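Local coordinates for Mgp-operon protein 3 (Mycoplasma pneumoniae, PDB 6RJ1) that probably mediates adhesion of this human pathogen to host cells, as an extracellular adhesion protein acting alongside P1, at residues A[203-215]-A[626-638]. Sequence-based numbering, arbitrary orientation.
Sequences QRSQKGLKNNPGP and GGSQNNEEVQTTY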
ATOM      1  N   GLN A 203      39.201  10.813   8.722  1.00 74.18           N
ATOM      2  CA  GLN A 203      38.338  11.273   9.816  1.00 73.47           C
ATOM      3  C   GLN A 203      36.985  10.559   9.939  1.00 75.74           C
ATOM      4  O   GLN A 203      36.268  10.843  10.897  1.00 75.23           O
ATOM      5  CB  GLN A 203      38.128  12.784   9.729  1.00 74.81           C
ATOM      6  CG  GLN A 203      39.200  13.583  10.442  1.00 93.85           C
ATOM      7  CD  GLN A 203      39.038  15.058  10.185  1.00117.49           C
ATOM      8  OE1 GLN A 203      39.816  15.654   9.439  1.00113.31           O
ATOM      9  NE2 GLN A 203      38.027  15.682  10.784  1.00110.99           N
ATOM     10  N   ARG A 204      36.645   9.631   9.014  1.00 71.36           N
ATOM     11  CA  ARG A 204      35.392   8.865   9.046  1.00 71.18           C
ATOM     12  C   ARG A 204      35.190   8.131  10.376  1.00 76.74           C
ATOM     13  O   ARG A 204      34.077   8.106  10.898  1.00 76.44           O
ATOM     14  CB  ARG A 204      35.267   7.893   7.849  1.00 70.55           C
ATOM     15  CG  ARG A 204      36.480   6.998   7.582  1.00 77.05           C
ATOM     16  CD  ARG A 204      36.080   5.687   6.953  1.00 82.73           C
ATOM     17  NE  ARG A 204      37.250   4.957   6.470  1.00 87.39           N
ATOM     18  CZ  ARG A 204      37.417   4.521   5.227  1.00 94.76           C
ATOM     19  NH1 ARG A 204      38.520   3.874   4.889  1.00 80.31           N
ATOM     20  NH2 ARG A 204      36.534   4.822   4.289  1.00 80.82           N
ATOM     21  N   SER A 205      36.290   7.577  10.927  1.00 74.62           N
ATOM     22  CA  SER A 205      36.379   6.830  12.178  1.00 74.88           C
ATOM     23  C   SER A 205      35.817   7.621  13.373  1.00 79.42           C
ATOM     24  O   SER A 205      35.015   7.075  14.146  1.00 79.88           O
ATOM     25  CB  SER A 205      37.829   6.430  12.431  1.00 79.12           C
ATOM     26  OG  SER A 205      37.952   5.534  13.523  1.00 92.05           O
ATOM     27  N   GLN A 206      36.197   8.919  13.481  1.00 74.74           N
ATOM     28  CA  GLN A 206      35.749   9.813  14.554  1.00 74.27           C
ATOM     29  C   GLN A 206      34.429  10.554  14.222  1.00 76.91           C
ATOM     30  O   GLN A 206      34.083  11.533  14.885  1.00 77.49           O
ATOM     31  CB  GLN A 206      36.875  10.785  14.983  1.00 75.55           C
ATOM     32  CG  GLN A 206      37.242  11.847  13.954  1.00 94.20           C
ATOM     33  CD  GLN A 206      38.724  12.084  13.884  1.00118.49           C
ATOM     34  OE1 GLN A 206      39.521  11.163  13.660  1.00113.24           O
ATOM     35  NE2 GLN A 206      39.121  13.333  14.049  1.00114.94           N
ATOM     36  N   LYS A 207      33.687  10.064  13.228  1.00 71.93           N
ATOM     37  CA  LYS A 207      32.402  10.635  12.812  1.00 71.22           C
ATOM     38  C   LYS A 207      31.287   9.572  12.816  1.00 73.87           C
ATOM     39  O   LYS A 207      30.151   9.869  12.431  1.00 73.78           O
ATOM     40  CB  LYS A 207      32.514  11.320  11.430  1.00 73.47           C
ATOM     41  CG  LYS A 207      33.481  12.504  11.370  1.00 80.28           C
ATOM     42  CD  LYS A 207      32.849  13.813  11.799  1.00 88.52           C
ATOM     43  CE  LYS A 207      33.825  14.956  11.708  1.00 92.92           C
ATOM     44  NZ  LYS A 207      33.140  16.253  11.917  1.00100.54           N
ATOM     45  N   GLY A 208      31.618   8.364  13.283  1.00 68.68           N
ATOM     46  CA  GLY A 208      30.687   7.244  13.363  1.00 67.82           C
ATOM     47  C   GLY A 208      30.471   6.562  12.035  1.00 70.47           C
ATOM     48  O   GLY A 208      29.417   5.965  11.803  1.00 70.15           O
ATOM     49  N   LEU A 209      31.494   6.654  11.160  1.00 65.62           N
ATOM     50  CA  LEU A 209      31.520   6.118   9.804  1.00 63.86           C
ATOM     51  C   LEU A 209      32.788   5.286   9.559  1.00 67.05           C
ATOM     52  O   LEU A 209      33.290   5.256   8.433  1.00 66.95           O
ATOM     53  CB  LEU A 209      31.430   7.284   8.791  1.00 63.16           C
ATOM     54  CG  LEU A 209      30.121   8.061   8.752  1.00 66.02           C
ATOM     55  CD1 LEU A 209      30.330   9.444   8.215  1.00 65.17           C
ATOM     56  CD2 LEU A 209      29.061   7.324   7.955  1.00 68.10           C
ATOM     57  N   LYS A 210      33.302   4.608  10.608  1.00 62.54           N
ATOM     58  CA  LYS A 210      34.489   3.745  10.534  1.00 61.73           C
ATOM     59  C   LYS A 210      34.320   2.733   9.404  1.00 66.16           C
ATOM     60  O   LYS A 210      33.270   2.095   9.291  1.00 65.80           O
ATOM     61  CB  LYS A 210      34.721   3.011  11.868  1.00 63.53           C
ATOM     62  CG  LYS A 210      36.105   2.395  12.004  1.00 78.06           C
ATOM     63  CD  LYS A 210      36.314   1.739  13.362  1.00 90.71           C
ATOM     64  CE  LYS A 210      36.291   0.241  13.295  1.00106.81           C
ATOM     65  NZ  LYS A 210      36.726  -0.363  14.583  1.00118.14           N
ATOM     66  N   ASN A 211      35.334   2.656   8.530  1.00 62.65           N
ATOM     67  CA  ASN A 211      35.442   1.760   7.373  1.00 61.76           C
ATOM     68  C   ASN A 211      34.302   1.907   6.356  1.00 65.74           C
ATOM     69  O   ASN A 211      34.132   1.017   5.521  1.00 66.19           O
ATOM     70  CB  ASN A 211      35.616   0.296   7.813  1.00 61.18           C
ATOM     71  CG  ASN A 211      36.793   0.066   8.716  1.00 83.94           C
ATOM     72  OD1 ASN A 211      37.943   0.355   8.365  1.00 79.31           O
ATOM     73  ND2 ASN A 211      36.527  -0.460   9.904  1.00 76.50           N
ATOM     74  N   ASN A 212      33.547   3.029   6.392  1.00 61.58           N
ATOM     75  CA  ASN A 212      32.464   3.258   5.432  1.00 61.00           C
ATOM     76  C   ASN A 212      33.098   3.587   4.086  1.00 66.24           C
ATOM     77  O   ASN A 212      33.837   4.571   3.989  1.00 65.27           O
ATOM     78  CB  ASN A 212      31.519   4.364   5.884  1.00 60.55           C
ATOM     79  CG  ASN A 212      30.238   4.436   5.092  1.00 72.91           C
ATOM     80  OD1 ASN A 212      30.225   4.736   3.893  1.00 66.61           O
ATOM     81  ND2 ASN A 212      29.126   4.179   5.749  1.00 61.31           N
ATOM     82  N   PRO A 213      32.878   2.736   3.052  1.00 64.10           N
ATOM     83  CA  PRO A 213      33.522   2.978   1.754  1.00 64.01           C
ATOM     84  C   PRO A 213      32.729   3.862   0.778  1.00 70.15           C
ATOM     85  O   PRO A 213      33.151   4.008  -0.368  1.00 70.72           O
ATOM     86  CB  PRO A 213      33.673   1.560   1.208  1.00 65.07           C
ATOM     87  CG  PRO A 213      32.471   0.858   1.711  1.00 69.07           C
ATOM     88  CD  PRO A 213      32.059   1.506   3.007  1.00 64.93           C
ATOM     89  N   GLY A 214      31.600   4.422   1.219  1.00 66.49           N
ATOM     90  CA  GLY A 214      30.747   5.226   0.354  1.00 65.86           C
ATOM     91  C   GLY A 214      30.624   6.691   0.706  1.00 68.36           C
ATOM     92  O   GLY A 214      29.537   7.118   1.106  1.00 67.81           O
ATOM     93  N   PRO A 215      31.683   7.520   0.499  1.00 63.46           N
ATOM     94  CA  PRO A 215      31.548   8.959   0.799  1.00 62.64           C
ATOM     95  C   PRO A 215      30.549   9.663  -0.121  1.00 65.62           C
ATOM     96  O   PRO A 215      29.943  10.656   0.277  1.00 65.04           O
ATOM     97  CB  PRO A 215      32.969   9.497   0.587  1.00 63.79           C
ATOM     98  CG  PRO A 215      33.613   8.544  -0.330  1.00 67.55           C
ATOM     99  CD  PRO A 215      33.041   7.208  -0.002  1.00 63.68           C
ATOM    100  N   GLY A 626      34.977  -5.159   7.550  1.00 74.00           N
ATOM    101  CA  GLY A 626      35.709  -3.928   7.286  1.00 73.58           C
ATOM    102  C   GLY A 626      37.130  -3.927   7.803  1.00 78.69           C
ATOM    103  O   GLY A 626      37.537  -4.821   8.551  1.00 78.74           O
ATOM    104  N   GLY A 627      37.877  -2.908   7.392  1.00 75.11           N
ATOM    105  CA  GLY A 627      39.279  -2.741   7.742  1.00 73.98           C
ATOM    106  C   GLY A 627      40.168  -3.609   6.878  1.00 77.78           C
ATOM    107  O   GLY A 627      39.677  -4.508   6.191  1.00 76.80           O
ATOM    108  N   SER A 628      41.491  -3.361   6.917  1.00 75.27           N
ATOM    109  CA  SER A 628      42.447  -4.140   6.129  1.00 75.05           C
ATOM    110  C   SER A 628      42.328  -5.648   6.382  1.00 78.08           C
ATOM    111  O   SER A 628      42.377  -6.427   5.431  1.00 77.89           O
ATOM    112  CB  SER A 628      43.881  -3.641   6.320  1.00 79.15           C
ATOM    113  OG  SER A 628      44.229  -3.286   7.652  1.00 92.67           O
ATOM    114  N   GLN A 629      42.103  -6.044   7.648  1.00 72.95           N
ATOM    115  CA  GLN A 629      41.988  -7.445   8.050  1.00 71.86           C
ATOM    116  C   GLN A 629      40.621  -8.054   7.816  1.00 74.34           C
ATOM    117  O   GLN A 629      40.458  -9.256   8.022  1.00 73.71           O
ATOM    118  CB  GLN A 629      42.409  -7.628   9.508  1.00 72.95           C
ATOM    119  CG  GLN A 629      43.843  -7.249   9.777  1.00 70.38           C
ATOM    120  CD  GLN A 629      44.291  -7.726  11.120  1.00 87.68           C
ATOM    121  OE1 GLN A 629      45.203  -8.561  11.238  1.00 86.52           O
ATOM    122  NE2 GLN A 629      43.649  -7.210  12.157  1.00 76.39           N
ATOM    123  N   ASN A 630      39.644  -7.234   7.375  1.00 71.49           N
ATOM    124  CA  ASN A 630      38.254  -7.619   7.078  1.00 71.04           C
ATOM    125  C   ASN A 630      37.533  -8.223   8.302  1.00 75.92           C
ATOM    126  O   ASN A 630      36.738  -9.158   8.169  1.00 75.87           O
ATOM    127  CB  ASN A 630      38.170  -8.531   5.840  1.00 69.38           C
ATOM    128  CG  ASN A 630      38.904  -8.010   4.634  1.00 84.68           C
ATOM    129  OD1 ASN A 630      39.959  -8.528   4.261  1.00 70.62           O
ATOM    130  ND2 ASN A 630      38.362  -6.972   3.998  1.00 82.27           N
ATOM    131  N   ASN A 631      37.814  -7.669   9.495  1.00 72.97           N
ATOM    132  CA  ASN A 631      37.244  -8.124  10.770  1.00 72.71           C
ATOM    133  C   ASN A 631      36.528  -7.009  11.538  1.00 76.75           C
ATOM    134  O   ASN A 631      35.769  -7.299  12.464  1.00 77.18           O
ATOM    135  CB  ASN A 631      38.331  -8.761  11.646  1.00 69.32           C
ATOM    136  CG  ASN A 631      39.452  -7.834  12.033  1.00 75.38           C
ATOM    137  OD1 ASN A 631      39.752  -6.853  11.341  1.00 59.13           O
ATOM    138  ND2 ASN A 631      40.105  -8.139  13.150  1.00 70.59           N
ATOM    139  N   GLU A 632      36.777  -5.747  11.152  1.00 72.21           N
ATOM    140  CA  GLU A 632      36.228  -4.547  11.782  1.00 71.21           C
ATOM    141  C   GLU A 632      34.819  -4.223  11.282  1.00 73.94           C
ATOM    142  O   GLU A 632      34.399  -4.708  10.235  1.00 72.58           O
ATOM    143  CB  GLU A 632      37.172  -3.347  11.575  1.00 72.39           C
ATOM    144  CG  GLU A 632      38.492  -3.462  12.313  1.00 80.84           C
ATOM    145  CD  GLU A 632      39.556  -2.457  11.926  1.00106.91           C
ATOM    146  OE1 GLU A 632      39.207  -1.348  11.458  1.00 96.23           O
ATOM    147  OE2 GLU A 632      40.752  -2.785  12.107  1.00113.72           O
ATOM    148  N   GLU A 633      34.102  -3.386  12.042  1.00 70.05           N
ATOM    149  CA  GLU A 633      32.738  -2.951  11.766  1.00 69.46           C
ATOM    150  C   GLU A 633      32.687  -1.874  10.680  1.00 72.35           C
ATOM    151  O   GLU A 633      33.414  -0.880  10.765  1.00 72.65           O
ATOM    152  CB  GLU A 633      32.109  -2.428  13.072  1.00 70.90           C
ATOM    153  CG  GLU A 633      30.663  -1.963  12.975  1.00 81.88           C
ATOM    154  CD  GLU A 633      30.128  -1.213  14.183  1.00 97.01           C
ATOM    155  OE1 GLU A 633      30.900  -0.971  15.142  1.00 91.21           O
ATOM    156  OE2 GLU A 633      28.930  -0.854  14.162  1.00 85.47           O
ATOM    157  N   VAL A 634      31.816  -2.062   9.674  1.00 67.15           N
ATOM    158  CA  VAL A 634      31.603  -1.064   8.623  1.00 66.33           C
ATOM    159  C   VAL A 634      30.446  -0.219   9.134  1.00 68.35           C
ATOM    160  O   VAL A 634      29.283  -0.630   9.074  1.00 68.46           O
ATOM    161  CB  VAL A 634      31.354  -1.633   7.197  1.00 70.55           C
ATOM    162  CG1 VAL A 634      31.210  -0.504   6.182  1.00 70.10           C
ATOM    163  CG2 VAL A 634      32.472  -2.576   6.774  1.00 70.60           C
ATOM    164  N   GLN A 635      30.789   0.929   9.712  1.00 63.08           N
ATOM    165  CA  GLN A 635      29.849   1.845  10.339  1.00 61.47           C
ATOM    166  C   GLN A 635      29.075   2.703   9.377  1.00 63.30           C
ATOM    167  O   GLN A 635      29.563   3.105   8.322  1.00 61.85           O
ATOM    168  CB  GLN A 635      30.549   2.716  11.382  1.00 62.35           C
ATOM    169  CG  GLN A 635      30.790   2.003  12.698  1.00 60.61           C
ATOM    170  CD  GLN A 635      31.502   2.865  13.703  1.00 76.99           C
ATOM    171  OE1 GLN A 635      31.924   3.995  13.425  1.00 70.42           O
ATOM    172  NE2 GLN A 635      31.655   2.333  14.907  1.00 74.75           N
ATOM    173  N   THR A 636      27.881   3.046   9.819  1.00 60.58           N
ATOM    174  CA  THR A 636      26.889   3.832   9.111  1.00 60.97           C
ATOM    175  C   THR A 636      26.241   4.770  10.145  1.00 65.59           C
ATOM    176  O   THR A 636      26.164   4.408  11.320  1.00 66.92           O
ATOM    177  CB  THR A 636      25.978   2.858   8.295  1.00 73.90           C
ATOM    178  OG1 THR A 636      25.011   3.578   7.559  1.00 79.37           O
ATOM    179  CG2 THR A 636      25.316   1.742   9.145  1.00 69.46           C
ATOM    180  N   THR A 637      25.903   6.009   9.759  1.00 60.88           N
ATOM    181  CA  THR A 637      25.297   6.979  10.687  1.00 60.06           C
ATOM    182  C   THR A 637      24.290   7.851   9.939  1.00 61.59           C
ATOM    183  O   THR A 637      24.410   7.995   8.729  1.00 61.72           O
ATOM    184  CB  THR A 637      26.378   7.766  11.500  1.00 64.31           C
ATOM    185  OG1 THR A 637      25.808   8.277  12.708  1.00 62.17           O
ATOM    186  CG2 THR A 637      27.030   8.903  10.714  1.00 58.57           C
ATOM    187  N   TYR A 638      23.313   8.424  10.654  1.00 56.75           N
ATOM    188  CA  TYR A 638      22.275   9.291  10.081  1.00 56.48           C
ATOM    189  C   TYR A 638      22.881  10.562   9.428  1.00 61.45           C
ATOM    190  O   TYR A 638      23.798  11.145  10.002  1.00 59.68           O
ATOM    191  CB  TYR A 638      21.213   9.663  11.152  1.00 56.51           C
ATOM    192  CG  TYR A 638      19.945  10.245  10.568  1.00 56.93           C
ATOM    193  CD1 TYR A 638      18.910   9.422  10.143  1.00 57.72           C
ATOM    194  CD2 TYR A 638      19.806  11.614  10.381  1.00 59.00           C
ATOM    195  CE1 TYR A 638      17.767   9.948   9.538  1.00 58.55           C
ATOM    196  CE2 TYR A 638      18.679  12.150   9.756  1.00 59.45           C
ATOM    197  CZ  TYR A 638      17.655  11.316   9.353  1.00 65.31           C
ATOM    198  OH  TYR A 638      16.532  11.852   8.779  1.00 68.24           O
TER
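Gln635 grips Lys210 at both ends of its backbone. Its own N gives a hydrogen bond to Lys210 O (2.8 Å), nearly along the C=O axis, while its side chain, with CG beside the backbone N (chi1 -79°) and extended beyond, brings OE1 to Lys210 N at 3.2 Å. Next to this pair, Asn212 ND2 donates to Gln635 O (2.8 Å) in the plane of that carbonyl, and Asn212 OD1 takes the N of Gly214 in an Asx turn, so both ends of a buried amide are engaged and its rotation is fixed. On this tightly packed side buried Val634 lays CG1 against Pro213 CD (3.9 Å), the side chains crossing at about a right angle; buried Leu209, backed by Trp200 and His191, meets the methyl CG2 of Thr637.

Asn211 links this side to the solvent margin. Its ND2 donates to Glu632 OE1 (3.2 Å), on the anti side of the carboxylate, and to Glu633 O (3.3 Å), from above the carbonyl plane; both acceptors lie close to the amide plane, fixing the group's rotation about CB-CG. At the margin, partly exposed Lys210 bends at chi3 (106°), laying CE beside Glu632 OE1 (3.8 Å), while NZ remains 4.1 Å from that oxygen, beyond a salt bridge.

The pair illustrates how backbone and side-chain amides can secure a beta turn without regular sheet pairing: at the periphery of this MgpC-family adhesin, the type II turn Leu209 to Asn212 docks on an extended run of loop following a classic beta bulge.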